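DsrH (Allochromatium vinosum, PDB 2HY5) forms the DsrEFH complex with DsrE and DsrF and probably takes part in sulfur transfer during the oxidation of stored sulfur. Local coordinates at residues S2-S16 with F88-L102. Numbering follows the deposited sequence.
Sequences SILHTVNKSPFERNS and FVDLTTECDTVQAWL
Both His5 and Trp101 set CG beside the backbone N and opposite the carbonyl carbon (chi1 -59° and -68°), which turns the two rings the same way on the face of the sheet they share with Ile3 and Gln99. There Trp101 NE1 donates to His5 ND1 at 3.0 Å, almost straight; the acceptor lies in the indole plane, whereas NE1 stands somewhat out of the imidazole plane. With the indole N-H as donor, ND1 acts as the acceptor, which is consistent with a proton on NE2. CG2 of Ile3 sits over the centre of the imidazole, 3.7 Å above its plane, and also touches Gln99 CB. An alanine in place of Trp101 would probably leave His5 ND1 without its donor and open a gap against Ser19 and Phe23 of helix 16-23.

On the other face Leu4 throws CG anti to its backbone N (chi1 166°) and reaches helix 88-94: CD2 meets Thr92 CG2 at 3.6 Å and Leu91 CB, while CB rests on Cys95 SG. Thr6 CG2 packs against Val98 CG1 at 3.9 Å, and its OG1 shares a hydrogen bond with a water. Main-chain bonds zip the strands in parallel: Leu4 N to Thr97 O and Gln99 N to Leu4 O, both 2.8 Å, then Thr6 N to Gln99 O and Trp101 N to Thr6 O. At the start, Ser2 O accepts from Asp96 N (2.8 Å), and Ser2 OG approaches Asp96 OD1 from above the carboxylate plane.

Arg124 of the DsrE chain binds the carbonyls of Thr92 and Cys95, and Ser130 of the DsrF chain takes the Thr97 hydroxyl. Strand 97-101 thus closes one edge of this chain's five-stranded parallel sheet beside strand 3-7, which pairs on its other side with strand 29-32, with helices on both faces, the three-layer alpha/beta architecture of the DsrEFH-like fold.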
ATOM      1  N   SER C   2      -8.835  10.857 -25.590  1.00 32.24           N
ATOM      2  CA  SER C   2      -9.699  11.711 -24.720  1.00 28.52           C
ATOM      3  C   SER C   2      -9.783  11.145 -23.306  1.00 25.91           C
ATOM      4  O   SER C   2     -10.807  11.269 -22.643  1.00 26.88           O
ATOM      5  CB  SER C   2     -11.103  11.810 -25.318  1.00 36.72           C
ATOM      6  OG  SER C   2     -11.683  10.521 -25.450  1.00 41.34           O
ATOM      7  N   ILE C   3      -8.706  10.514 -22.851  1.00 14.18           N
ATOM      8  CA  ILE C   3      -8.676   9.955 -21.503  1.00 10.98           C
ATOM      9  C   ILE C   3      -7.777  10.793 -20.613  1.00  9.05           C
ATOM     10  O   ILE C   3      -6.732  11.275 -21.049  1.00  7.49           O
ATOM     11  CB  ILE C   3      -8.092   8.521 -21.486  1.00 15.18           C
ATOM     12  CG1 ILE C   3      -8.965   7.585 -22.320  1.00 16.43           C
ATOM     13  CG2 ILE C   3      -7.976   8.018 -20.048  1.00 15.35           C
ATOM     14  CD1 ILE C   3      -8.388   6.188 -22.452  1.00 20.82           C
ATOM     15  N   LEU C   4      -8.195  10.971 -19.364  1.00  8.74           N
ATOM     16  CA  LEU C   4      -7.370  11.666 -18.395  1.00  7.08           C
ATOM     17  C   LEU C   4      -6.827  10.549 -17.522  1.00  7.26           C
ATOM     18  O   LEU C   4      -7.588   9.865 -16.833  1.00  8.03           O
ATOM     19  CB  LEU C   4      -8.174  12.624 -17.510  1.00  7.03           C
ATOM     20  CG  LEU C   4      -7.367  13.080 -16.284  1.00  8.53           C
ATOM     21  CD1 LEU C   4      -6.222  13.981 -16.723  1.00  9.30           C
ATOM     22  CD2 LEU C   4      -8.267  13.794 -15.286  1.00 10.22           C
ATOM     23  N   HIS C   5      -5.519  10.341 -17.573  1.00  6.33           N
ATOM     24  CA  HIS C   5      -4.886   9.313 -16.757  1.00  6.30           C
ATOM     25  C   HIS C   5      -4.410   9.975 -15.475  1.00  6.65           C
ATOM     26  O   HIS C   5      -3.861  11.079 -15.509  1.00  7.67           O
ATOM     27  CB  HIS C   5      -3.671   8.731 -17.483  1.00  7.47           C
ATOM     28  CG  HIS C   5      -3.992   8.108 -18.805  1.00  8.43           C
ATOM     29  ND1 HIS C   5      -4.339   6.781 -18.939  1.00  9.14           N
ATOM     30  CD2 HIS C   5      -4.029   8.632 -20.054  1.00  8.78           C
ATOM     31  CE1 HIS C   5      -4.573   6.513 -20.210  1.00 10.95           C
ATOM     32  NE2 HIS C   5      -4.393   7.621 -20.910  1.00  9.29           N
ATOM     33  N   THR C   6      -4.621   9.318 -14.339  1.00  6.56           N
ATOM     34  CA  THR C   6      -4.146   9.877 -13.080  1.00  6.53           C
ATOM     35  C   THR C   6      -3.076   8.949 -12.520  1.00  6.50           C
ATOM     36  O   THR C   6      -3.226   7.725 -12.541  1.00  7.55           O
ATOM     37  CB  THR C   6      -5.283  10.038 -12.041  1.00 10.92           C
ATOM     38  OG1 THR C   6      -5.857   8.760 -11.742  1.00 12.47           O
ATOM     39  CG2 THR C   6      -6.368  10.973 -12.576  1.00 10.20           C
ATOM     40  N   VAL C   7      -1.984   9.537 -12.048  1.00  6.23           N
ATOM     41  CA  VAL C   7      -0.877   8.767 -11.477  1.00  7.21           C
ATOM     42  C   VAL C   7      -0.570   9.361 -10.113  1.00  6.83           C
ATOM     43  O   VAL C   7      -0.197  10.533 -10.018  1.00  6.90           O
ATOM     44  CB  VAL C   7       0.383   8.856 -12.367  1.00  8.20           C
ATOM     45  CG1 VAL C   7       1.532   8.092 -11.721  1.00 11.97           C
ATOM     46  CG2 VAL C   7       0.082   8.289 -13.750  1.00 10.99           C
ATOM     47  N   ASN C   8      -0.715   8.561  -9.058  1.00  7.83           N
ATOM     48  CA  ASN C   8      -0.477   9.072  -7.710  1.00  7.49           C
ATOM     49  C   ASN C   8       0.706   8.469  -6.974  1.00  7.55           C
ATOM     50  O   ASN C   8       0.909   8.763  -5.802  1.00  7.60           O
ATOM     51  CB  ASN C   8      -1.727   8.881  -6.850  1.00 10.58           C
ATOM     52  CG  ASN C   8      -2.002   7.419  -6.541  1.00 13.89           C
ATOM     53  OD1 ASN C   8      -2.640   7.094  -5.541  1.00 19.47           O
ATOM     54  ND2 ASN C   8      -1.529   6.531  -7.408  1.00 15.85           N
ATOM     55  N   LYS C   9       1.477   7.629  -7.653  1.00  7.44           N
ATOM     56  CA  LYS C   9       2.622   6.980  -7.025  1.00 10.30           C
ATOM     57  C   LYS C   9       3.952   7.454  -7.588  1.00  8.75           C
ATOM     58  O   LYS C   9       4.059   7.786  -8.767  1.00  7.59           O
ATOM     59  CB  LYS C   9       2.503   5.463  -7.186  1.00 17.60           C
ATOM     60  CG  LYS C   9       1.986   4.742  -5.954  1.00 22.82           C
ATOM     61  CD  LYS C   9       0.768   5.422  -5.363  1.00 26.54           C
ATOM     62  CE  LYS C   9       0.310   4.744  -4.081  1.00 29.96           C
ATOM     63  NZ  LYS C   9       1.313   4.791  -2.985  1.00 32.75           N
ATOM     64  N   SER C  10       4.964   7.473  -6.728  1.00  9.43           N
ATOM     65  CA  SER C  10       6.305   7.887  -7.109  1.00 11.40           C
ATOM     66  C   SER C  10       6.846   7.013  -8.236  1.00 11.08           C
ATOM     67  O   SER C  10       6.688   5.790  -8.214  1.00  8.89           O
ATOM     68  CB  SER C  10       7.241   7.789  -5.902  1.00 17.14           C
ATOM     69  OG  SER C  10       8.595   7.869  -6.302  1.00 19.23           O
ATOM     70  N   PRO C  11       7.490   7.631  -9.237  1.00 12.34           N
ATOM     71  CA  PRO C  11       8.054   6.894 -10.368  1.00 13.45           C
ATOM     72  C   PRO C  11       9.300   6.115  -9.951  1.00 14.89           C
ATOM     73  O   PRO C  11       9.781   5.258 -10.687  1.00 17.45           O
ATOM     74  CB  PRO C  11       8.362   8.001 -11.372  1.00 14.30           C
ATOM     75  CG  PRO C  11       8.731   9.145 -10.485  1.00 16.11           C
ATOM     76  CD  PRO C  11       7.661   9.084  -9.417  1.00 15.43           C
ATOM     77  N   PHE C  12       9.819   6.421  -8.767  1.00 14.01           N
ATOM     78  CA  PHE C  12      11.006   5.740  -8.262  1.00 14.87           C
ATOM     79  C   PHE C  12      10.579   4.593  -7.358  1.00 16.51           C
ATOM     80  O   PHE C  12      11.345   3.663  -7.096  1.00 20.15           O
ATOM     81  CB  PHE C  12      11.876   6.718  -7.471  1.00 14.89           C
ATOM     82  CG  PHE C  12      12.067   8.044  -8.152  1.00 13.81           C
ATOM     83  CD1 PHE C  12      11.479   9.194  -7.638  1.00 13.38           C
ATOM     84  CD2 PHE C  12      12.804   8.138  -9.327  1.00 16.14           C
ATOM     85  CE1 PHE C  12      11.618  10.420  -8.286  1.00 15.93           C
ATOM     86  CE2 PHE C  12      12.949   9.362  -9.986  1.00 15.87           C
ATOM     87  CZ  PHE C  12      12.355  10.503  -9.464  1.00 14.87           C
ATOM     88  N   GLU C  13       9.338   4.671  -6.893  1.00 15.82           N
ATOM     89  CA  GLU C  13       8.771   3.675  -5.994  1.00 17.69           C
ATOM     90  C   GLU C  13       7.939   2.617  -6.717  1.00 17.04           C
ATOM     91  O   GLU C  13       8.085   1.420  -6.455  1.00 16.23           O
ATOM     92  CB  GLU C  13       7.905   4.382  -4.948  1.00 66.73           C
ATOM     93  CG  GLU C  13       7.219   3.459  -3.956  1.00 73.18           C
ATOM     94  CD  GLU C  13       8.199   2.625  -3.152  1.00 77.37           C
ATOM     95  OE1 GLU C  13       7.755   1.906  -2.235  1.00 81.38           O
ATOM     96  OE2 GLU C  13       9.416   2.681  -3.437  1.00 81.26           O
ATOM     97  N   ARG C  14       7.069   3.063  -7.619  1.00 14.08           N
ATOM     98  CA  ARG C  14       6.187   2.164  -8.366  1.00 13.75           C
ATOM     99  C   ARG C  14       6.346   2.267  -9.880  1.00 13.58           C
ATOM    100  O   ARG C  14       6.914   3.232 -10.399  1.00 11.32           O
ATOM    101  CB  ARG C  14       4.722   2.449  -8.028  1.00 26.22           C
ATOM    102  CG  ARG C  14       4.035   1.397  -7.179  1.00 32.62           C
ATOM    103  CD  ARG C  14       4.139   1.723  -5.705  1.00 36.00           C
ATOM    104  NE  ARG C  14       2.978   1.229  -4.970  1.00 40.61           N
ATOM    105  CZ  ARG C  14       2.771   1.440  -3.675  1.00 41.71           C
ATOM    106  NH1 ARG C  14       3.649   2.137  -2.968  1.00 42.23           N
ATOM    107  NH2 ARG C  14       1.681   0.965  -3.090  1.00 43.94           N
ATOM    108  N   ASN C  15       5.799   1.275 -10.575  1.00 12.29           N
ATOM    109  CA  ASN C  15       5.856   1.194 -12.030  1.00 13.04           C
ATOM    110  C   ASN C  15       4.647   1.861 -12.692  1.00 11.35           C
ATOM    111  O   ASN C  15       4.500   1.818 -13.909  1.00 12.32           O
ATOM    112  CB  ASN C  15       5.910  -0.274 -12.449  1.00 14.03           C
ATOM    113  CG  ASN C  15       4.604  -1.006 -12.187  1.00 17.75           C
ATOM    114  OD1 ASN C  15       3.926  -0.761 -11.187  1.00 20.94           O
ATOM    115  ND2 ASN C  15       4.250  -1.921 -13.085  1.00 22.16           N
ATOM    116  N   SER C  16       3.797   2.483 -11.884  1.00  9.34           N
ATOM    117  CA  SER C  16       2.580   3.124 -12.374  1.00  9.69           C
ATOM    118  C   SER C  16       2.781   4.160 -13.474  1.00  9.47           C
ATOM    119  O   SER C  16       2.095   4.121 -14.498  1.00  9.32           O
ATOM    120  CB  SER C  16       1.832   3.766 -11.208  1.00 18.21           C
ATOM    121  OG  SER C  16       1.475   2.785 -10.255  1.00 23.52           O
ATOM    122  N   PHE C  88      -7.975  20.192 -11.456  1.00  8.40           N
ATOM    123  CA  PHE C  88      -8.051  18.733 -11.489  1.00  8.51           C
ATOM    124  C   PHE C  88      -9.479  18.379 -11.906  1.00  7.12           C
ATOM    125  O   PHE C  88      -9.703  17.555 -12.793  1.00  7.11           O
ATOM    126  CB  PHE C  88      -7.718  18.212 -10.080  1.00 10.02           C
ATOM    127  CG  PHE C  88      -7.634  16.706  -9.948  1.00  8.85           C
ATOM    128  CD1 PHE C  88      -7.133  16.152  -8.774  1.00  9.68           C
ATOM    129  CD2 PHE C  88      -8.090  15.848 -10.947  1.00  8.82           C
ATOM    130  CE1 PHE C  88      -7.089  14.770  -8.592  1.00  8.39           C
ATOM    131  CE2 PHE C  88      -8.052  14.467 -10.775  1.00 10.85           C
ATOM    132  CZ  PHE C  88      -7.551  13.925  -9.592  1.00  9.33           C
ATOM    133  N   VAL C  89     -10.447  19.024 -11.268  1.00  4.64           N
ATOM    134  CA  VAL C  89     -11.847  18.787 -11.595  1.00  5.40           C
ATOM    135  C   VAL C  89     -12.134  19.132 -13.060  1.00  5.55           C
ATOM    136  O   VAL C  89     -12.804  18.369 -13.755  1.00  7.66           O
ATOM    137  CB  VAL C  89     -12.780  19.618 -10.691  1.00  6.07           C
ATOM    138  CG1 VAL C  89     -14.219  19.535 -11.201  1.00  8.58           C
ATOM    139  CG2 VAL C  89     -12.703  19.099  -9.268  1.00  6.62           C
ATOM    140  N   ASP C  90     -11.642  20.275 -13.533  1.00  9.21           N
ATOM    141  CA  ASP C  90     -11.879  20.656 -14.924  1.00 10.88           C
ATOM    142  C   ASP C  90     -11.284  19.641 -15.897  1.00 10.85           C
ATOM    143  O   ASP C  90     -11.846  19.400 -16.964  1.00 13.60           O
ATOM    144  CB  ASP C  90     -11.306  22.045 -15.224  1.00 16.07           C
ATOM    145  CG  ASP C  90     -12.120  23.158 -14.597  1.00 16.82           C
ATOM    146  OD1 ASP C  90     -13.343  22.980 -14.423  1.00 19.71           O
ATOM    147  OD2 ASP C  90     -11.539  24.219 -14.291  1.00 22.52           O
ATOM    148  N   LEU C  91     -10.147  19.054 -15.540  1.00 10.89           N
ATOM    149  CA  LEU C  91      -9.532  18.057 -16.405  1.00 10.89           C
ATOM    150  C   LEU C  91     -10.422  16.824 -16.550  1.00 10.91           C
ATOM    151  O   LEU C  91     -10.525  16.253 -17.636  1.00 10.22           O
ATOM    152  CB  LEU C  91      -8.160  17.636 -15.865  1.00 13.81           C
ATOM    153  CG  LEU C  91      -7.008  18.626 -16.068  1.00 16.53           C
ATOM    154  CD1 LEU C  91      -5.753  18.104 -15.381  1.00 16.60           C
ATOM    155  CD2 LEU C  91      -6.758  18.823 -17.559  1.00 17.11           C
ATOM    156  N   THR C  92     -11.069  16.407 -15.464  1.00  9.00           N
ATOM    157  CA  THR C  92     -11.929  15.227 -15.531  1.00  8.63           C
ATOM    158  C   THR C  92     -13.172  15.465 -16.379  1.00  9.04           C
ATOM    159  O   THR C  92     -13.704  14.525 -16.973  1.00  8.94           O
ATOM    160  CB  THR C  92     -12.391  14.753 -14.131  1.00  8.02           C
ATOM    161  OG1 THR C  92     -13.209  15.764 -13.527  1.00  9.70           O
ATOM    162  CG2 THR C  92     -11.186  14.463 -13.242  1.00  8.01           C
ATOM    163  N   THR C  93     -13.641  16.712 -16.439  1.00 11.95           N
ATOM    164  CA  THR C  93     -14.827  17.020 -17.233  1.00 13.32           C
ATOM    165  C   THR C  93     -14.485  17.356 -18.682  1.00 14.43           C
ATOM    166  O   THR C  93     -15.298  17.135 -19.582  1.00 14.47           O
ATOM    167  CB  THR C  93     -15.647  18.186 -16.624  1.00 14.01           C
ATOM    168  OG1 THR C  93     -14.846  19.369 -16.551  1.00 15.29           O
ATOM    169  CG2 THR C  93     -16.125  17.822 -15.230  1.00 14.51           C
ATOM    170  N   GLU C  94     -13.289  17.891 -18.911  1.00 14.70           N
ATOM    171  CA  GLU C  94     -12.857  18.223 -20.267  1.00 15.96           C
ATOM    172  C   GLU C  94     -12.574  16.927 -21.020  1.00 16.87           C
ATOM    173  O   GLU C  94     -12.936  16.787 -22.190  1.00 17.21           O
ATOM    174  CB  GLU C  94     -11.604  19.103 -20.227  1.00 22.20           C
ATOM    175  CG  GLU C  94     -11.867  20.510 -19.697  1.00 26.63           C
ATOM    176  CD  GLU C  94     -10.594  21.265 -19.347  1.00 28.59           C
ATOM    177  OE1 GLU C  94     -10.688  22.458 -18.992  1.00 31.01           O
ATOM    178  OE2 GLU C  94      -9.500  20.666 -19.415  1.00 31.94           O
ATOM    179  N   CYS C  95     -11.930  15.976 -20.345  1.00 13.44           N
ATOM    180  CA  CYS C  95     -11.639  14.683 -20.955  1.00 14.82           C
ATOM    181  C   CYS C  95     -12.901  13.820 -20.894  1.00 14.42           C
ATOM    182  O   CYS C  95     -13.808  14.093 -20.111  1.00 14.64           O
ATOM    183  CB  CYS C  95     -10.482  14.000 -20.222  1.00 16.98           C
ATOM    184  SG  CYS C  95      -8.884  14.830 -20.458  1.00 22.09           S
ATOM    185  N   ASP C  96     -12.963  12.781 -21.719  1.00 13.37           N
ATOM    186  CA  ASP C  96     -14.144  11.921 -21.767  1.00 14.37           C
ATOM    187  C   ASP C  96     -14.217  10.855 -20.681  1.00 13.46           C
ATOM    188  O   ASP C  96     -15.304  10.474 -20.251  1.00 14.95           O
ATOM    189  CB  ASP C  96     -14.232  11.241 -23.135  1.00 30.04           C
ATOM    190  CG  ASP C  96     -14.400  12.232 -24.266  1.00 33.95           C
ATOM    191  OD1 ASP C  96     -14.339  11.808 -25.437  1.00 40.14           O
ATOM    192  OD2 ASP C  96     -14.598  13.433 -23.987  1.00 37.24           O
ATOM    193  N   THR C  97     -13.065  10.365 -20.245  1.00 12.67           N
ATOM    194  CA  THR C  97     -13.030   9.329 -19.217  1.00 12.07           C
ATOM    195  C   THR C  97     -11.799   9.522 -18.349  1.00 10.88           C
ATOM    196  O   THR C  97     -10.801  10.076 -18.799  1.00 11.11           O
ATOM    197  CB  THR C  97     -12.980   7.919 -19.858  1.00 21.09           C
ATOM    198  OG1 THR C  97     -14.127   7.742 -20.701  1.00 24.74           O
ATOM    199  CG2 THR C  97     -12.976   6.836 -18.791  1.00 20.32           C
ATOM    200  N   VAL C  98     -11.879   9.078 -17.100  1.00  9.77           N
ATOM    201  CA  VAL C  98     -10.754   9.178 -16.185  1.00  9.22           C
ATOM    202  C   VAL C  98     -10.272   7.763 -15.905  1.00  8.44           C
ATOM    203  O   VAL C  98     -11.074   6.861 -15.672  1.00  9.83           O
ATOM    204  CB  VAL C  98     -11.158   9.836 -14.851  1.00  9.40           C
ATOM    205  CG1 VAL C  98      -9.926  10.010 -13.962  1.00  9.84           C
ATOM    206  CG2 VAL C  98     -11.823  11.184 -15.110  1.00 11.94           C
ATOM    207  N   GLN C  99      -8.960   7.571 -15.946  1.00  6.62           N
ATOM    208  CA  GLN C  99      -8.385   6.258 -15.703  1.00  8.13           C
ATOM    209  C   GLN C  99      -7.322   6.382 -14.629  1.00  8.32           C
ATOM    210  O   GLN C  99      -6.328   7.074 -14.817  1.00  7.72           O
ATOM    211  CB  GLN C  99      -7.754   5.707 -16.978  1.00 14.89           C
ATOM    212  CG  GLN C  99      -7.297   4.262 -16.856  1.00 20.26           C
ATOM    213  CD  GLN C  99      -6.843   3.690 -18.179  1.00 24.18           C
ATOM    214  OE1 GLN C  99      -5.694   3.858 -18.582  1.00 26.83           O
ATOM    215  NE2 GLN C  99      -7.755   3.022 -18.876  1.00 27.87           N
ATOM    216  N   ALA C 100      -7.525   5.709 -13.504  1.00  7.71           N
ATOM    217  CA  ALA C 100      -6.566   5.795 -12.411  1.00  9.53           C
ATOM    218  C   ALA C 100      -5.512   4.692 -12.457  1.00  9.54           C
ATOM    219  O   ALA C 100      -5.836   3.515 -12.592  1.00 11.05           O
ATOM    220  CB  ALA C 100      -7.304   5.748 -11.075  1.00 13.61           C
ATOM    221  N   TRP C 101      -4.250   5.093 -12.359  1.00 10.36           N
ATOM    222  CA  TRP C 101      -3.137   4.158 -12.337  1.00 12.97           C
ATOM    223  C   TRP C 101      -2.662   4.169 -10.900  1.00 18.02           C
ATOM    224  O   TRP C 101      -1.949   5.082 -10.475  1.00 18.66           O
ATOM    225  CB  TRP C 101      -2.015   4.610 -13.273  1.00 12.63           C
ATOM    226  CG  TRP C 101      -2.397   4.540 -14.715  1.00 11.39           C
ATOM    227  CD1 TRP C 101      -3.063   5.492 -15.438  1.00  9.52           C
ATOM    228  CD2 TRP C 101      -2.160   3.446 -15.611  1.00 11.66           C
ATOM    229  NE1 TRP C 101      -3.257   5.057 -16.732  1.00 10.93           N
ATOM    230  CE2 TRP C 101      -2.711   3.812 -16.865  1.00 11.79           C
ATOM    231  CE3 TRP C 101      -1.541   2.199 -15.474  1.00 10.49           C
ATOM    232  CZ2 TRP C 101      -2.644   2.949 -17.985  1.00 12.81           C
ATOM    233  CZ3 TRP C 101      -1.481   1.350 -16.582  1.00 10.84           C
ATOM    234  CH2 TRP C 101      -2.028   1.729 -17.818  1.00 10.95           C
ATOM    235  N   LEU C 102      -3.088   3.160 -10.148  1.00 33.17           N
ATOM    236  CA  LEU C 102      -2.748   3.055  -8.732  1.00 37.33           C
ATOM    237  C   LEU C 102      -1.386   2.405  -8.492  1.00 39.86           C
ATOM    238  O   LEU C 102      -1.371   1.212  -8.129  1.00 42.11           O
ATOM    239  CB  LEU C 102      -3.855   2.281  -8.000  1.00 32.39           C
ATOM    240  CG  LEU C 102      -5.247   2.908  -8.199  1.00 31.53           C
ATOM    241  CD1 LEU C 102      -6.296   2.094  -7.460  1.00 32.90           C
ATOM    242  CD2 LEU C 102      -5.261   4.349  -7.700  1.00 30.92           C
ATOM    243  OXT LEU C 102      -0.354   3.088  -8.667  1.00 37.67           O
TER
HETATM  244  O   HOH W   1      -4.279   7.460  -9.614  1.00 12.87           O